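Local coordinates for calcium binding protein (Fasciola hepatica, PDB 5FX0) that probably binds calcium through its EF-hand region and carries a dynein light chain-like domain, the part modelled here, which forms a two-chain assembly, at residues Q27-E32 against E61-V66; I88-R91 against I96-A99. All coordinates share one frame; numbering follows the deposited sequence.

Both contacts belong to the dynein light chain-like domain, and their centres lie about 12 Å apart. Interaction 1 closes first along the chain: it joins helix 24-40 to the C-terminal end of helix 48-63, just before strand 67-72. Interaction 2 follows, pairing strands 87-92 and 95-101 as a hairpin at the middle of the four-stranded antiparallel sheet. The two meet where helix 24-40 lies on the sheet. There Val30 CG1 comes within 4.0 Å of Ile88 CG2, and Thr31 CG2 within 3.9 Å of Phe90 CD2. Helix 24-40 thus takes part in both contacts, touching the sheet with one side and helix 48-63 with another.

Interaction 1 of 2, residues Q27-E32 against E61-V66; sequences QVEVTE and EKYGRV
Val30 forms the buried, apolar side of this contact: its CG2 methyl sits 3.8 Å from Tyr63 CE2, approaching the ring at a slant. With CG1 anti to the backbone N (chi1 170°), the valine divides its two methyls, CG2 going to the tyrosine while CG1 turns to the sheet. Met55 and Met59 of helix 48-63 also pack on Val30. The phenol end of Tyr63 marks the change from apolar to polar, its OH giving a short 2.5 Å hydrogen bond to Glu29 OE1. That oxygen lies at the ring edge and is met on its anti side, 31° out of the carboxylate plane. In the dynein light chain fold helix 24-40 lies on the sheet and helix 48-63 packs against that helix; here the second one is ending, with Gly64 leaving helical geometry at positive phi. Toward solvent the ion pair is loose. Lys62 runs across Glu29 at about a right angle, its CE 3.0 Å from Glu29 OE2, and bends at its last torsion (chi4 67°), while its NZ stands farther off, 3.7 Å from the same OE2, a long salt bridge. At the helix end, the Tyr63 carbonyl accepts a hydrogen bond from Arg101.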
loop_
_atom_site.group_PDB
_atom_site.type_symbol
_atom_site.label_atom_id
_atom_site.label_comp_id
_atom_site.label_asym_id
_atom_site.label_seq_id
_atom_site.Cartn_x
_atom_site.Cartn_y
_atom_site.Cartn_z
ATOM N N GLN A 27 -7.772 -17.699 1.898
ATOM C CA GLN A 27 -8.600 -16.567 1.475
ATOM C C GLN A 27 -9.790 -16.416 2.396
ATOM O O GLN A 27 -10.092 -15.315 2.807
ATOM C CB GLN A 27 -9.134 -16.713 0.039
ATOM C CG GLN A 27 -8.087 -16.769 -1.067
ATOM C CD GLN A 27 -8.691 -17.189 -2.399
ATOM O OE1 GLN A 27 -9.728 -16.672 -2.815
ATOM N NE2 GLN A 27 -8.030 -18.096 -3.079
ATOM N N VAL A 28 -10.469 -17.519 2.704
ATOM C CA VAL A 28 -11.639 -17.489 3.581
ATOM C C VAL A 28 -11.240 -17.016 4.991
ATOM O O VAL A 28 -11.877 -16.130 5.512
ATOM C CB VAL A 28 -12.386 -18.861 3.621
ATOM C CG1 VAL A 28 -13.493 -18.880 4.690
ATOM C CG2 VAL A 28 -12.998 -19.180 2.256
ATOM N N GLU A 29 -10.186 -17.575 5.583
ATOM C CA GLU A 29 -9.744 -17.161 6.937
ATOM C C GLU A 29 -9.378 -15.687 7.016
ATOM O O GLU A 29 -9.803 -14.981 7.929
ATOM C CB GLU A 29 -8.517 -17.939 7.389
ATOM C CG GLU A 29 -8.762 -19.393 7.713
ATOM C CD GLU A 29 -7.515 -20.090 8.236
ATOM O OE1 GLU A 29 -6.400 -19.843 7.703
ATOM O OE2 GLU A 29 -7.659 -20.903 9.181
ATOM N N VAL A 30 -8.575 -15.239 6.060
ATOM C CA VAL A 30 -8.111 -13.866 6.018
ATOM C C VAL A 30 -9.278 -12.890 5.854
ATOM O O VAL A 30 -9.344 -11.880 6.570
ATOM C CB VAL A 30 -7.086 -13.664 4.888
ATOM C CG1 VAL A 30 -6.762 -12.198 4.666
ATOM C CG2 VAL A 30 -5.808 -14.425 5.208
ATOM N N THR A 31 -10.199 -13.177 4.931
ATOM C CA THR A 31 -11.333 -12.270 4.715
ATOM C C THR A 31 -12.339 -12.269 5.891
ATOM O O THR A 31 -12.794 -11.213 6.277
ATOM C CB THR A 31 -12.049 -12.525 3.385
ATOM O OG1 THR A 31 -12.474 -13.873 3.330
ATOM C CG2 THR A 31 -11.143 -12.241 2.196
ATOM N N GLU A 32 -12.636 -13.418 6.494
ATOM C CA GLU A 32 -13.526 -13.441 7.685
ATOM C C GLU A 32 -12.923 -12.662 8.865
ATOM O O GLU A 32 -13.618 -11.891 9.531
ATOM C CB GLU A 32 -13.857 -14.862 8.140
ATOM C CG GLU A 32 -14.520 -15.769 7.100
ATOM C CD GLU A 32 -15.937 -15.386 6.696
ATOM O OE1 GLU A 32 -16.515 -14.405 7.226
ATOM O OE2 GLU A 32 -16.481 -16.102 5.820
ATOM N N GLU A 61 1.429 -14.607 12.928
ATOM C CA GLU A 61 1.207 -15.736 13.844
ATOM C C GLU A 61 0.678 -17.003 13.161
ATOM O O GLU A 61 1.108 -18.108 13.493
ATOM C CB GLU A 61 0.242 -15.329 14.963
ATOM C CG GLU A 61 0.802 -14.288 15.931
ATOM C CD GLU A 61 -0.285 -13.510 16.661
ATOM O OE1 GLU A 61 -1.415 -14.032 16.812
ATOM O OE2 GLU A 61 -0.013 -12.363 17.085
ATOM N N LYS A 62 -0.239 -16.835 12.208
ATOM C CA LYS A 62 -0.926 -17.952 11.563
ATOM C C LYS A 62 -0.260 -18.489 10.286
ATOM O O LYS A 62 -0.449 -19.654 9.963
ATOM C CB LYS A 62 -2.369 -17.550 11.260
ATOM C CG LYS A 62 -3.273 -18.727 10.959
ATOM C CD LYS A 62 -4.738 -18.358 11.071
ATOM C CE LYS A 62 -5.609 -19.599 10.995
ATOM N NZ LYS A 62 -5.435 -20.508 12.161
ATOM N N TYR A 63 0.485 -17.651 9.552
ATOM C CA TYR A 63 1.186 -18.089 8.327
ATOM C C TYR A 63 2.682 -17.783 8.325
ATOM O O TYR A 63 3.341 -17.921 7.286
ATOM C CB TYR A 63 0.545 -17.477 7.058
ATOM C CG TYR A 63 -0.969 -17.574 7.030
ATOM C CD1 TYR A 63 -1.612 -18.813 7.039
ATOM C CD2 TYR A 63 -1.756 -16.422 7.028
ATOM C CE1 TYR A 63 -3.001 -18.899 7.051
ATOM C CE2 TYR A 63 -3.134 -16.500 7.029
ATOM C CZ TYR A 63 -3.753 -17.735 7.043
ATOM O OH TYR A 63 -5.123 -17.769 7.063
ATOM N N GLY A 64 3.239 -17.371 9.457
ATOM C CA GLY A 64 4.640 -16.988 9.495
ATOM C C GLY A 64 4.909 -15.610 8.934
ATOM O O GLY A 64 4.158 -15.094 8.127
ATOM N N ARG A 65 6.034 -15.046 9.343
ATOM C CA ARG A 65 6.366 -13.644 9.093
ATOM C C ARG A 65 6.940 -13.501 7.669
ATOM O O ARG A 65 7.064 -14.511 6.990
ATOM C CB ARG A 65 7.337 -13.162 10.196
ATOM C CG ARG A 65 6.776 -13.363 11.617
ATOM C CD ARG A 65 7.603 -12.739 12.738
ATOM N NE ARG A 65 7.694 -11.282 12.597
ATOM C CZ ARG A 65 8.806 -10.569 12.375
ATOM N NH1 ARG A 65 10.012 -11.133 12.294
ATOM N NH2 ARG A 65 8.718 -9.248 12.248
ATOM N N VAL A 66 7.201 -12.294 7.144
ATOM C CA VAL A 66 6.717 -11.000 7.645
ATOM C C VAL A 66 5.623 -10.485 6.683
ATOM O O VAL A 66 5.866 -10.333 5.473
ATOM C CB VAL A 66 7.844 -9.947 7.680
ATOM C CG1 VAL A 66 7.377 -8.696 8.407
ATOM C CG2 VAL A 66 9.097 -10.486 8.358
#

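Interaction 2 of 2, residues I88-R91 against I96-A99; sequences IQFR and ICLA
Phe90 and Cys97 face each other as a hydrogen-bonded pair, and the cysteine lies over one face of the phenyl ring. Its CB is 3.9 Å from the ring centroid, 25° off the normal, a CH-pi contact. The sulfur reaches the same ring obliquely, with SG 4.6 Å from the centroid. Phe90 gets there because chi1 of 63° holds CG between the backbone N and the carbonyl carbon, swinging the ring across to the partner strand. Cys97 N donates to Phe90 O at 2.8 Å, and Phe90 N donates back to Cys97 O. Past the non-hydrogen-bonded pair Gln89-Leu98, Ile88 and Ala99 exchange a second set of bonds, with Ala99 N to Ile88 O nearly straight at 174°. This is the antiparallel beta hairpin at the centre of the dynein light chain sheet, flanked by strands 15-20 and 67-72. On the face bearing Gln89 and Arg91, Leu98 CD2 packs 3.6 Å from Gln89 CG, and Ile96 runs beside Arg91, its CD1 3.2 Å from Arg91 NH2 and oblique to the guanidinium. Farther out, Tyr76 hydrogen-bonds Gln89 OE1 and Glu16 forms a salt bridge with Arg91. On the other face, Phe34 of helix 24-40 meets Phe90 edge-to-face.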
loop_
_atom_site.group_PDB
_atom_site.type_symbol
_atom_site.label_atom_id
_atom_site.label_comp_id
_atom_site.label_asym_id
_atom_site.label_seq_id
_atom_site.Cartn_x
_atom_site.Cartn_y
_atom_site.Cartn_z
ATOM N N ILE A 88 -2.958 -11.079 -1.060
ATOM C CA ILE A 88 -4.395 -11.005 -1.187
ATOM C C ILE A 88 -4.778 -9.528 -1.243
ATOM O O ILE A 88 -4.154 -8.671 -0.582
ATOM C CB ILE A 88 -5.086 -11.796 -0.076
ATOM C CG1 ILE A 88 -6.564 -11.977 -0.356
ATOM C CG2 ILE A 88 -4.874 -11.183 1.306
ATOM C CD1 ILE A 88 -7.169 -13.036 0.536
ATOM N N GLN A 89 -5.744 -9.245 -2.106
ATOM C CA GLN A 89 -6.314 -7.926 -2.300
ATOM C C GLN A 89 -7.799 -8.138 -2.378
ATOM O O GLN A 89 -8.265 -8.936 -3.164
ATOM C CB GLN A 89 -5.832 -7.319 -3.582
ATOM C CG GLN A 89 -4.329 -7.240 -3.661
ATOM C CD GLN A 89 -3.892 -6.846 -5.034
ATOM O OE1 GLN A 89 -4.474 -5.963 -5.658
ATOM N NE2 GLN A 89 -2.885 -7.522 -5.534
ATOM N N PHE A 90 -8.539 -7.457 -1.532
ATOM C CA PHE A 90 -9.977 -7.584 -1.543
ATOM C C PHE A 90 -10.645 -6.320 -1.052
ATOM O O PHE A 90 -10.014 -5.472 -0.449
ATOM C CB PHE A 90 -10.413 -8.814 -0.744
ATOM C CG PHE A 90 -10.058 -8.764 0.698
ATOM C CD1 PHE A 90 -8.816 -9.140 1.117
ATOM C CD2 PHE A 90 -10.984 -8.352 1.644
ATOM C CE1 PHE A 90 -8.469 -9.096 2.461
ATOM C CE2 PHE A 90 -10.652 -8.295 2.994
ATOM C CZ PHE A 90 -9.395 -8.684 3.401
ATOM N N ARG A 91 -11.919 -6.204 -1.359
ATOM C CA ARG A 91 -12.722 -5.060 -0.981
ATOM C C ARG A 91 -13.762 -5.536 0.037
ATOM O O ARG A 91 -14.374 -6.598 -0.111
ATOM C CB ARG A 91 -13.375 -4.468 -2.224
ATOM C CG ARG A 91 -14.415 -3.374 -1.973
ATOM C CD ARG A 91 -14.893 -2.696 -3.259
ATOM N NE ARG A 91 -13.823 -1.866 -3.830
ATOM C CZ ARG A 91 -12.975 -2.218 -4.811
ATOM N NH1 ARG A 91 -13.045 -3.399 -5.418
ATOM N NH2 ARG A 91 -12.030 -1.362 -5.193
ATOM N N ILE A 96 -10.412 -1.280 1.018
ATOM C CA ILE A 96 -9.656 -2.238 0.221
ATOM C C ILE A 96 -8.537 -2.662 1.140
ATOM O O ILE A 96 -7.854 -1.814 1.693
ATOM C CB ILE A 96 -9.076 -1.604 -1.069
ATOM C CG1 ILE A 96 -10.206 -1.286 -2.069
ATOM C CG2 ILE A 96 -8.022 -2.514 -1.712
ATOM C CD1 ILE A 96 -9.838 -0.256 -3.127
ATOM N N CYS A 97 -8.361 -3.970 1.305
ATOM C CA CYS A 97 -7.239 -4.521 2.037
ATOM C C CYS A 97 -6.218 -5.143 1.083
ATOM O O CYS A 97 -6.550 -6.020 0.319
ATOM C CB CYS A 97 -7.729 -5.558 3.042
ATOM S SG CYS A 97 -6.389 -6.290 3.986
ATOM N N LEU A 98 -4.988 -4.658 1.144
ATOM C CA LEU A 98 -3.852 -5.256 0.488
ATOM C C LEU A 98 -2.977 -5.883 1.576
ATOM O O LEU A 98 -2.537 -5.196 2.478
ATOM C CB LEU A 98 -3.041 -4.198 -0.267
ATOM C CG LEU A 98 -3.805 -3.239 -1.173
ATOM C CD1 LEU A 98 -2.811 -2.252 -1.770
ATOM C CD2 LEU A 98 -4.588 -3.955 -2.284
ATOM N N ALA A 99 -2.728 -7.180 1.483
ATOM C CA ALA A 99 -1.835 -7.878 2.422
ATOM C C ALA A 99 -0.947 -8.813 1.639
ATOM O O ALA A 99 -1.409 -9.504 0.752
ATOM C CB ALA A 99 -2.637 -8.649 3.481
#